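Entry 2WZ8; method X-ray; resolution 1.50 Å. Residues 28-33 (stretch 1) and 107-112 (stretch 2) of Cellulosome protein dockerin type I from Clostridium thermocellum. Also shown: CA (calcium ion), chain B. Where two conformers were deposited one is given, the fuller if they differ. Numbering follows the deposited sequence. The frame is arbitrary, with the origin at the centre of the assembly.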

# COMPACT_ATOMS: atom_id res chain seq x y z
N ARG A 28 -14.44 2.91 5.62
CA ARG A 28 -14.28 3.58 6.93
C ARG A 28 -13.87 2.60 8.02
O ARG A 28 -14.34 1.47 8.09
CB ARG A 28 -15.55 4.35 7.36
CG ARG A 28 -15.97 5.46 6.41
N ASP A 29 -12.96 3.08 8.86
CA ASP A 29 -12.53 2.38 10.08
C ASP A 29 -12.03 3.42 11.04
O ASP A 29 -11.04 4.08 10.74
CB ASP A 29 -11.42 1.39 9.78
CG ASP A 29 -11.04 0.51 10.96
OD1 ASP A 29 -11.54 0.76 12.08
OD2 ASP A 29 -10.29 -0.47 10.74
N ASN A 30 -12.72 3.58 12.17
CA ASN A 30 -12.27 4.59 13.14
C ASN A 30 -10.91 4.32 13.72
O ASN A 30 -10.29 5.24 14.25
CB ASN A 30 -13.26 4.75 14.29
CG ASN A 30 -14.61 5.21 13.81
OD1 ASN A 30 -15.63 4.61 14.17
ND2 ASN A 30 -14.64 6.28 12.99
N ALA A 31 -10.44 3.08 13.58
CA ALA A 31 -9.12 2.67 14.09
C ALA A 31 -8.00 3.05 13.12
O ALA A 31 -6.84 3.05 13.50
CB ALA A 31 -9.05 1.17 14.32
N ALA A 32 -8.35 3.41 11.88
CA ALA A 32 -7.37 3.78 10.84
C ALA A 32 -7.03 5.25 10.84
O ALA A 32 -7.85 6.10 11.20
CB ALA A 32 -7.90 3.35 9.44
N SER A 33 -5.82 5.56 10.39
CA SER A 33 -5.44 6.96 10.15
C SER A 33 -6.40 7.62 9.18
O SER A 33 -6.72 7.09 8.12
CB SER A 33 -4.01 7.03 9.65
OG SER A 33 -3.55 8.35 9.50
N GLY A 107 -5.79 -8.74 13.50
CA GLY A 107 -7.06 -8.06 13.48
C GLY A 107 -7.21 -7.13 12.33
O GLY A 107 -6.27 -6.41 12.00
N TRP A 108 -8.39 -7.09 11.75
CA TRP A 108 -8.61 -6.20 10.59
C TRP A 108 -8.66 -4.72 10.95
O TRP A 108 -8.52 -3.87 10.07
CB TRP A 108 -9.84 -6.62 9.76
CG TRP A 108 -9.67 -7.94 9.15
CD1 TRP A 108 -10.26 -9.11 9.52
CD2 TRP A 108 -8.80 -8.26 8.06
NE1 TRP A 108 -9.79 -10.13 8.77
CE2 TRP A 108 -8.88 -9.65 7.86
CE3 TRP A 108 -7.92 -7.52 7.28
CZ2 TRP A 108 -8.19 -10.30 6.84
CZ3 TRP A 108 -7.20 -8.18 6.29
CH2 TRP A 108 -7.33 -9.55 6.09
N ASN A 109 -8.78 -4.43 12.24
CA ASN A 109 -8.74 -3.07 12.74
C ASN A 109 -7.45 -2.77 13.50
O ASN A 109 -7.35 -1.79 14.20
CB ASN A 109 -9.94 -2.77 13.62
CG ASN A 109 -9.99 -3.63 14.87
OD1 ASN A 109 -9.22 -4.58 15.01
ND2 ASN A 109 -10.89 -3.29 15.77
N THR A 110 -6.47 -3.63 13.34
CA THR A 110 -5.17 -3.48 14.00
C THR A 110 -4.15 -3.18 12.91
O THR A 110 -3.82 -4.04 12.07
CB THR A 110 -4.75 -4.76 14.74
OG1 THR A 110 -5.77 -5.12 15.68
CG2 THR A 110 -3.41 -4.59 15.44
N TYR A 111 -3.66 -1.95 12.96
CA TYR A 111 -2.77 -1.39 11.95
C TYR A 111 -1.34 -1.27 12.48
O TYR A 111 -1.11 -0.70 13.54
CB TYR A 111 -3.26 -0.01 11.47
CG TYR A 111 -4.60 -0.09 10.81
CD1 TYR A 111 -4.73 -0.33 9.45
CD2 TYR A 111 -5.77 0.09 11.53
CE1 TYR A 111 -5.95 -0.43 8.83
CE2 TYR A 111 -7.01 -0.02 10.92
CZ TYR A 111 -7.10 -0.26 9.56
OH TYR A 111 -8.35 -0.37 8.96
N ARG A 112 -0.44 -1.90 11.75
CA ARG A 112 0.99 -1.87 12.08
C ARG A 112 1.75 -1.37 10.87
O ARG A 112 1.17 -1.07 9.82
CB ARG A 112 1.52 -3.26 12.50
CG ARG A 112 0.95 -3.79 13.82
CD ARG A 112 1.77 -3.37 15.09
NE ARG A 112 1.39 -2.04 15.53
CZ ARG A 112 0.25 -1.78 16.17
NH1 ARG A 112 -0.60 -2.78 16.46
NH2 ARG A 112 -0.02 -0.54 16.54
CA CA B . -6.05 6.05 6.14

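Each stretch is built around a type I beta turn. In the first, the turn runs from Asp29 to Ala32 and is closed by a backbone hydrogen bond from Ala32 N to Asp29 O at 3.0 Å; the phi/psi values of its two central residues, -63/-17 for Asn30 and -83/-13 for Ala31, lie where a type I turn requires them. The second turn runs from Gly107 to Thr110, with Thr110 N donating to Gly107 O at 3.1 Å and Trp108 (-71/-14) and Asn109 (-108/15) at its centre. The backbones approach most closely at Ala31 and Asn109, whose CA atoms are 5.9 Å apart, whereas the CA atoms of Ala32 and Tyr111 are separated by 7.0 Å. No backbone hydrogen bond crosses between the stretches; each of the close contacts between them involves at least one side-chain atom. The residues that touch are at least 78 positions apart in sequence, and together the two sides bury 205 Å².

The single hydrogen bond across the contact runs from Tyr111 OH to Asp29 OD2. Its length, 2.6 Å, is short, as is common when a phenol donates to a carboxylate. Both residues direct their CA-to-CB bonds toward the opposing stretch. Asp29 has chi1 at -173° (t), and Tyr111 has chi1 at -62° (m) with chi2 at -89°; the carboxylate oxygen meets the tyrosine at the ring edge, near the ring plane, where the hydroxyl lies. The other carboxylate oxygen serves the local turn: Ala31 N donates to Asp29 OD1 at 3.0 Å, with an N-H...O angle of 161°. Aspartate therefore suits this position doubly, since one short side chain accepts one hydrogen bond, at OD1, from Ala31 N within its own turn and a second, at OD2, from Tyr111 OH in the other stretch. Asp29 OD2 also packs against the second turn, 3.6 Å from Asn109 CA.

Tyr111 contributes the largest covered area, 67 Å², and is buried in the assembly. Its hydroxyl is satisfied by Asp29, while its ring offers carbon surface to two alanines. Ala32 CB lies 3.7 Å from Tyr111 CZ, and Ala31 CB lies 4.1 Å from Tyr111 CE2. The Ala32 methyl approaches the ring obliquely, as does the carbonyl of Ala31, whose O is 3.7 Å from Tyr111 CD2. The single methyl of each alanine supplies apolar contact within a close approach of the two stretches. Ala31 also reaches the second turn, with its CB 3.4 Å from Asn109 O and 4.1 Å from Asn109 CB.

Asn109 is in the p rotamer, chi1 63°, and makes its contacts here through packing. Gly107 lies outside the contact, but its lack of a side chain matters to its own turn: an ideal CB would come within 2.8 Å of Thr110 OG1 and clash. Beyond the interface, Ser33 O binds the calcium ion at 2.3 Å, with six further ligand atoms from elsewhere in the structure.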